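Long-range contact in gala protein type 1, 3 or 4 (Legionella pneumophila subsp. pneumophila, PDB 4XA9), which probably binds small GTPases and may activate their GTP hydrolysis, and is built largely of leucine-rich repeats: residues 115-129 with 139-153. Residues are numbered along the deposited sequence; the frame is centred on the assembly and turned at random.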
# COMPACT_ATOMS: atom_id res chain seq x y z
N ALA A 115 -24.46 -1.09 12.57
CA ALA A 115 -25.01 0.16 12.04
C ALA A 115 -24.31 1.39 12.63
O ALA A 115 -24.51 2.50 12.15
CB ALA A 115 -26.51 0.22 12.31
N LYS A 116 -23.50 1.18 13.66
CA LYS A 116 -22.75 2.28 14.27
C LYS A 116 -21.67 2.79 13.31
O LYS A 116 -21.38 3.99 13.26
CB LYS A 116 -22.13 1.83 15.60
CG LYS A 116 -21.48 2.92 16.41
CD LYS A 116 -22.50 3.95 16.87
CE LYS A 116 -21.87 5.00 17.76
NZ LYS A 116 -22.86 6.03 18.21
N LEU A 117 -21.09 1.88 12.53
CA LEU A 117 -20.00 2.21 11.62
C LEU A 117 -20.37 3.18 10.51
O LEU A 117 -21.33 2.97 9.77
CB LEU A 117 -19.42 0.95 10.99
CG LEU A 117 -18.42 0.15 11.81
CD1 LEU A 117 -17.78 -0.93 10.95
CD2 LEU A 117 -17.37 1.07 12.43
N ILE A 118 -19.59 4.25 10.38
CA ILE A 118 -19.74 5.21 9.31
C ILE A 118 -18.66 5.03 8.24
O ILE A 118 -18.93 5.11 7.04
CB ILE A 118 -19.68 6.66 9.83
CG1 ILE A 118 -20.66 6.86 10.99
CG2 ILE A 118 -19.99 7.64 8.72
CD1 ILE A 118 -20.59 8.24 11.61
N THR A 119 -17.43 4.78 8.69
CA THR A 119 -16.29 4.63 7.79
C THR A 119 -15.50 3.36 8.09
O THR A 119 -15.15 3.10 9.24
CB THR A 119 -15.34 5.83 7.88
OG1 THR A 119 -16.01 7.01 7.43
CG2 THR A 119 -14.10 5.60 7.05
N LEU A 120 -15.23 2.57 7.05
CA LEU A 120 -14.47 1.34 7.22
C LEU A 120 -13.31 1.23 6.23
O LEU A 120 -13.51 1.26 5.01
CB LEU A 120 -15.38 0.12 7.07
CG LEU A 120 -14.69 -1.25 7.16
CD1 LEU A 120 -14.07 -1.46 8.53
CD2 LEU A 120 -15.64 -2.39 6.82
N TYR A 121 -12.11 1.12 6.77
CA TYR A 121 -10.93 0.79 5.97
C TYR A 121 -10.63 -0.67 6.20
O TYR A 121 -10.45 -1.10 7.34
CB TYR A 121 -9.72 1.65 6.35
CG TYR A 121 -9.96 3.14 6.28
CD1 TYR A 121 -9.73 3.85 5.12
CD2 TYR A 121 -10.43 3.84 7.40
CE1 TYR A 121 -9.96 5.20 5.05
CE2 TYR A 121 -10.65 5.21 7.34
CZ TYR A 121 -10.41 5.88 6.16
OH TYR A 121 -10.63 7.24 6.09
N ALA A 122 -10.60 -1.45 5.12
CA ALA A 122 -10.39 -2.89 5.27
C ALA A 122 -9.57 -3.43 4.12
O ALA A 122 -9.88 -4.48 3.56
CB ALA A 122 -11.74 -3.62 5.35
N LEU A 123 -8.52 -2.69 3.76
CA LEU A 123 -7.64 -3.08 2.67
C LEU A 123 -7.01 -4.44 2.97
O LEU A 123 -6.72 -4.75 4.13
CB LEU A 123 -6.52 -2.05 2.47
CG LEU A 123 -6.84 -0.65 1.93
CD1 LEU A 123 -7.59 0.19 2.96
CD2 LEU A 123 -5.55 0.05 1.52
N TYR A 124 -6.80 -5.22 1.92
CA TYR A 124 -6.12 -6.52 2.00
C TYR A 124 -6.58 -7.39 3.17
O TYR A 124 -5.88 -7.52 4.17
CB TYR A 124 -4.60 -6.33 2.07
CG TYR A 124 -3.84 -7.60 1.76
CD1 TYR A 124 -3.75 -8.06 0.45
CD2 TYR A 124 -3.22 -8.34 2.76
CE1 TYR A 124 -3.07 -9.23 0.15
CE2 TYR A 124 -2.53 -9.51 2.47
CZ TYR A 124 -2.46 -9.95 1.16
OH TYR A 124 -1.79 -11.11 0.85
N ASN A 125 -7.75 -7.99 3.05
CA ASN A 125 -8.30 -8.79 4.13
C ASN A 125 -8.90 -10.11 3.64
O ASN A 125 -9.69 -10.73 4.36
CB ASN A 125 -9.35 -7.99 4.91
CG ASN A 125 -8.78 -7.34 6.16
OD1 ASN A 125 -8.07 -7.98 6.95
ND2 ASN A 125 -9.09 -6.06 6.35
N LYS A 126 -8.51 -10.52 2.44
CA LYS A 126 -9.09 -11.69 1.78
C LYS A 126 -10.61 -11.58 1.67
O LYS A 126 -11.33 -12.58 1.72
CB LYS A 126 -8.72 -12.98 2.53
CG LYS A 126 -7.22 -13.19 2.67
CD LYS A 126 -6.89 -14.48 3.43
CE LYS A 126 -5.81 -14.24 4.49
NZ LYS A 126 -5.10 -12.93 4.30
N ILE A 127 -11.10 -10.35 1.50
CA ILE A 127 -12.52 -10.15 1.28
C ILE A 127 -12.85 -10.48 -0.18
O ILE A 127 -12.16 -10.05 -1.09
CB ILE A 127 -12.94 -8.71 1.62
CG1 ILE A 127 -12.55 -8.39 3.07
CG2 ILE A 127 -14.44 -8.50 1.38
CD1 ILE A 127 -12.67 -6.93 3.45
N THR A 128 -13.90 -11.27 -0.38
CA THR A 128 -14.28 -11.68 -1.72
C THR A 128 -15.61 -11.05 -2.11
O THR A 128 -16.12 -10.19 -1.38
CB THR A 128 -14.41 -13.21 -1.84
OG1 THR A 128 -15.59 -13.65 -1.14
CG2 THR A 128 -13.17 -13.88 -1.24
N LYS A 129 -16.17 -11.47 -3.24
CA LYS A 129 -17.49 -11.02 -3.66
C LYS A 129 -18.56 -11.34 -2.61
O LYS A 129 -19.59 -10.68 -2.53
CB LYS A 129 -17.88 -11.66 -5.00
CG LYS A 129 -17.89 -13.19 -4.99
CD LYS A 129 -18.16 -13.74 -6.39
CE LYS A 129 -18.26 -15.26 -6.39
NZ LYS A 129 -17.01 -15.91 -5.91
N ASN A 139 -24.74 0.17 6.47
CA ASN A 139 -25.07 1.59 6.50
C ASN A 139 -23.83 2.47 6.35
O ASN A 139 -23.86 3.66 6.66
CB ASN A 139 -25.81 1.94 7.80
CG ASN A 139 -27.23 1.39 7.84
OD1 ASN A 139 -27.91 1.32 6.81
ND2 ASN A 139 -27.68 1.01 9.03
N LEU A 140 -22.74 1.87 5.88
CA LEU A 140 -21.47 2.58 5.73
C LEU A 140 -21.57 3.72 4.72
O LEU A 140 -22.17 3.58 3.66
CB LEU A 140 -20.37 1.60 5.31
CG LEU A 140 -19.92 0.64 6.41
CD1 LEU A 140 -19.14 -0.54 5.84
CD2 LEU A 140 -19.07 1.39 7.44
N LYS A 141 -20.97 4.86 5.07
CA LYS A 141 -20.89 5.98 4.15
C LYS A 141 -19.61 5.94 3.33
O LYS A 141 -19.58 6.40 2.18
CB LYS A 141 -20.98 7.30 4.91
CG LYS A 141 -22.34 7.53 5.57
CD LYS A 141 -22.51 8.97 6.00
CE LYS A 141 -23.92 9.23 6.49
NZ LYS A 141 -24.21 10.69 6.59
N LYS A 142 -18.55 5.37 3.90
CA LYS A 142 -17.27 5.24 3.22
C LYS A 142 -16.65 3.87 3.45
O LYS A 142 -16.57 3.41 4.59
CB LYS A 142 -16.30 6.33 3.68
CG LYS A 142 -14.88 6.16 3.13
CD LYS A 142 -13.96 7.28 3.58
CE LYS A 142 -12.55 7.09 3.01
NZ LYS A 142 -11.64 8.21 3.39
N ILE A 143 -16.21 3.23 2.37
CA ILE A 143 -15.49 1.95 2.47
C ILE A 143 -14.25 1.97 1.57
O ILE A 143 -14.32 2.36 0.40
CB ILE A 143 -16.37 0.74 2.05
CG1 ILE A 143 -17.84 0.94 2.41
CG2 ILE A 143 -15.86 -0.54 2.72
CD1 ILE A 143 -18.70 -0.27 2.08
N ASP A 144 -13.13 1.54 2.13
CA ASP A 144 -11.90 1.35 1.37
C ASP A 144 -11.59 -0.14 1.35
O ASP A 144 -11.34 -0.74 2.40
CB ASP A 144 -10.75 2.15 1.99
CG ASP A 144 -9.52 2.22 1.10
OD1 ASP A 144 -9.26 1.25 0.34
OD2 ASP A 144 -8.79 3.23 1.16
N LEU A 145 -11.60 -0.72 0.16
CA LEU A 145 -11.44 -2.17 0.01
C LEU A 145 -10.27 -2.57 -0.89
O LEU A 145 -10.28 -3.66 -1.46
CB LEU A 145 -12.73 -2.78 -0.54
CG LEU A 145 -13.92 -2.72 0.42
CD1 LEU A 145 -15.21 -3.13 -0.28
CD2 LEU A 145 -13.64 -3.59 1.64
N CYS A 146 -9.28 -1.70 -1.03
CA CYS A 146 -8.14 -1.97 -1.91
C CYS A 146 -7.49 -3.32 -1.59
O CYS A 146 -7.46 -3.72 -0.44
CB CYS A 146 -7.09 -0.86 -1.80
SG CYS A 146 -7.66 0.74 -2.37
N PHE A 147 -7.01 -4.00 -2.63
CA PHE A 147 -6.29 -5.27 -2.50
C PHE A 147 -7.17 -6.40 -1.99
O PHE A 147 -6.69 -7.33 -1.36
CB PHE A 147 -5.07 -5.13 -1.57
CG PHE A 147 -4.20 -3.93 -1.85
CD1 PHE A 147 -3.55 -3.81 -3.07
CD2 PHE A 147 -4.01 -2.96 -0.89
CE1 PHE A 147 -2.74 -2.71 -3.33
CE2 PHE A 147 -3.20 -1.86 -1.14
CZ PHE A 147 -2.57 -1.74 -2.37
N ASN A 148 -8.47 -6.31 -2.27
CA ASN A 148 -9.40 -7.41 -2.04
C ASN A 148 -10.02 -7.84 -3.36
O ASN A 148 -10.54 -7.01 -4.10
CB ASN A 148 -10.52 -7.02 -1.06
CG ASN A 148 -10.01 -6.79 0.36
OD1 ASN A 148 -9.73 -7.74 1.09
ND2 ASN A 148 -9.91 -5.52 0.75
N SER A 149 -9.98 -9.13 -3.66
CA SER A 149 -10.55 -9.61 -4.93
C SER A 149 -12.07 -9.59 -4.87
O SER A 149 -12.72 -10.63 -4.69
CB SER A 149 -10.04 -11.02 -5.25
OG SER A 149 -10.51 -11.45 -6.52
N LEU A 150 -12.65 -8.40 -5.03
CA LEU A 150 -14.10 -8.23 -4.96
C LEU A 150 -14.77 -8.75 -6.22
O LEU A 150 -15.91 -9.20 -6.18
CB LEU A 150 -14.46 -6.76 -4.76
CG LEU A 150 -13.85 -6.00 -3.59
CD1 LEU A 150 -14.30 -4.55 -3.64
CD2 LEU A 150 -14.24 -6.64 -2.27
N GLU A 151 -14.05 -8.66 -7.34
CA GLU A 151 -14.59 -8.99 -8.65
C GLU A 151 -15.81 -8.14 -9.02
O GLU A 151 -16.26 -7.31 -8.24
CB GLU A 151 -14.93 -10.49 -8.72
CG GLU A 151 -13.71 -11.39 -8.64
CD GLU A 151 -14.04 -12.88 -8.69
OE1 GLU A 151 -14.96 -13.32 -7.96
OE2 GLU A 151 -13.39 -13.60 -9.47
N ASP A 152 -16.32 -8.33 -10.23
CA ASP A 152 -17.46 -7.56 -10.72
C ASP A 152 -18.70 -7.79 -9.87
O ASP A 152 -19.39 -6.84 -9.49
CB ASP A 152 -17.76 -7.92 -12.18
CG ASP A 152 -16.68 -7.42 -13.12
OD1 ASP A 152 -16.23 -6.27 -12.96
OD2 ASP A 152 -16.27 -8.19 -14.02
N GLU A 153 -18.98 -9.05 -9.56
CA GLU A 153 -20.13 -9.41 -8.73
C GLU A 153 -20.10 -8.64 -7.41
O GLU A 153 -21.13 -8.13 -6.94
CB GLU A 153 -20.15 -10.92 -8.48
CG GLU A 153 -21.29 -11.39 -7.60
CD GLU A 153 -21.35 -12.90 -7.48
OE1 GLU A 153 -21.03 -13.59 -8.47
OE2 GLU A 153 -21.71 -13.40 -6.40
O HOH W 1 -22.68 0.52 9.26
O HOH W 2 -7.09 -9.86 -0.14
O HOH W 3 -9.52 -10.96 -1.54
O HOH W 4 -14.24 -12.85 -5.30
O HOH W 5 -22.08 -11.34 -3.86
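Asn148 reaches from the turn after strand 142-144 to the backbone of Ala122, Asn125 and Ile127 in the matching turn after strand 119-121, the asparagine ladder by which neighbouring leucine-rich repeats are stitched together. The two strands run parallel as part of a beta-alpha-beta unit, joined by the backbone hydrogen bonds Leu120 N to Lys142 O, Asp144 N to Leu120 O and Ala122 N to Asp144 O.

Take Asn148 outward from its backbone. Asn148 CB sits 3.4 Å from Ile127 O. With CG anti to the carbonyl carbon (chi1 -68°), the amide then comes up against Ile127 CB. Asn148 OD1 accepts hydrogen bonds from Asn125 N at 2.8 Å and Ile127 N at 3.0 Å, which come from opposite faces of its plane. On the other branch, ND2 donates across to Ala122 O and back to Leu145 O, which it meets from above the carbonyl plane. Four bonds thus fix the rotation of this buried amide. Asn125 repeats the pattern one step along: its OD1 accepts from Asn101 N and Ile103 N.

On the side of the sheet that carries Leu120 and Ile143, Leu145 CD2 packs on Ile127 CD1, while at the start of the strands Leu140 CD2 lies against Leu117 CB; both pairs belong to the hydrophobic interior. On the face carrying Thr119, Tyr121, Lys142 and Asp144, the extended Lys142 chain runs past Thr119 CG2, and Lys142 NZ donates a hydrogen bond to Tyr121 OH at 3.0 Å. Further along, Leu123 CD1 lies 3.3 Å from Asp144 OD1, and Phe147 CB meets the edge of the Tyr124 ring in its plane. The chain of another protein covers this side, its side chains stacking on the Tyr121 and Phe147 rings and its backbone hydrogen-bonding to Tyr124 OH.

At the polar end, one water accepts from Lys129 N and donates to Ser149 O and Glu151 OE1.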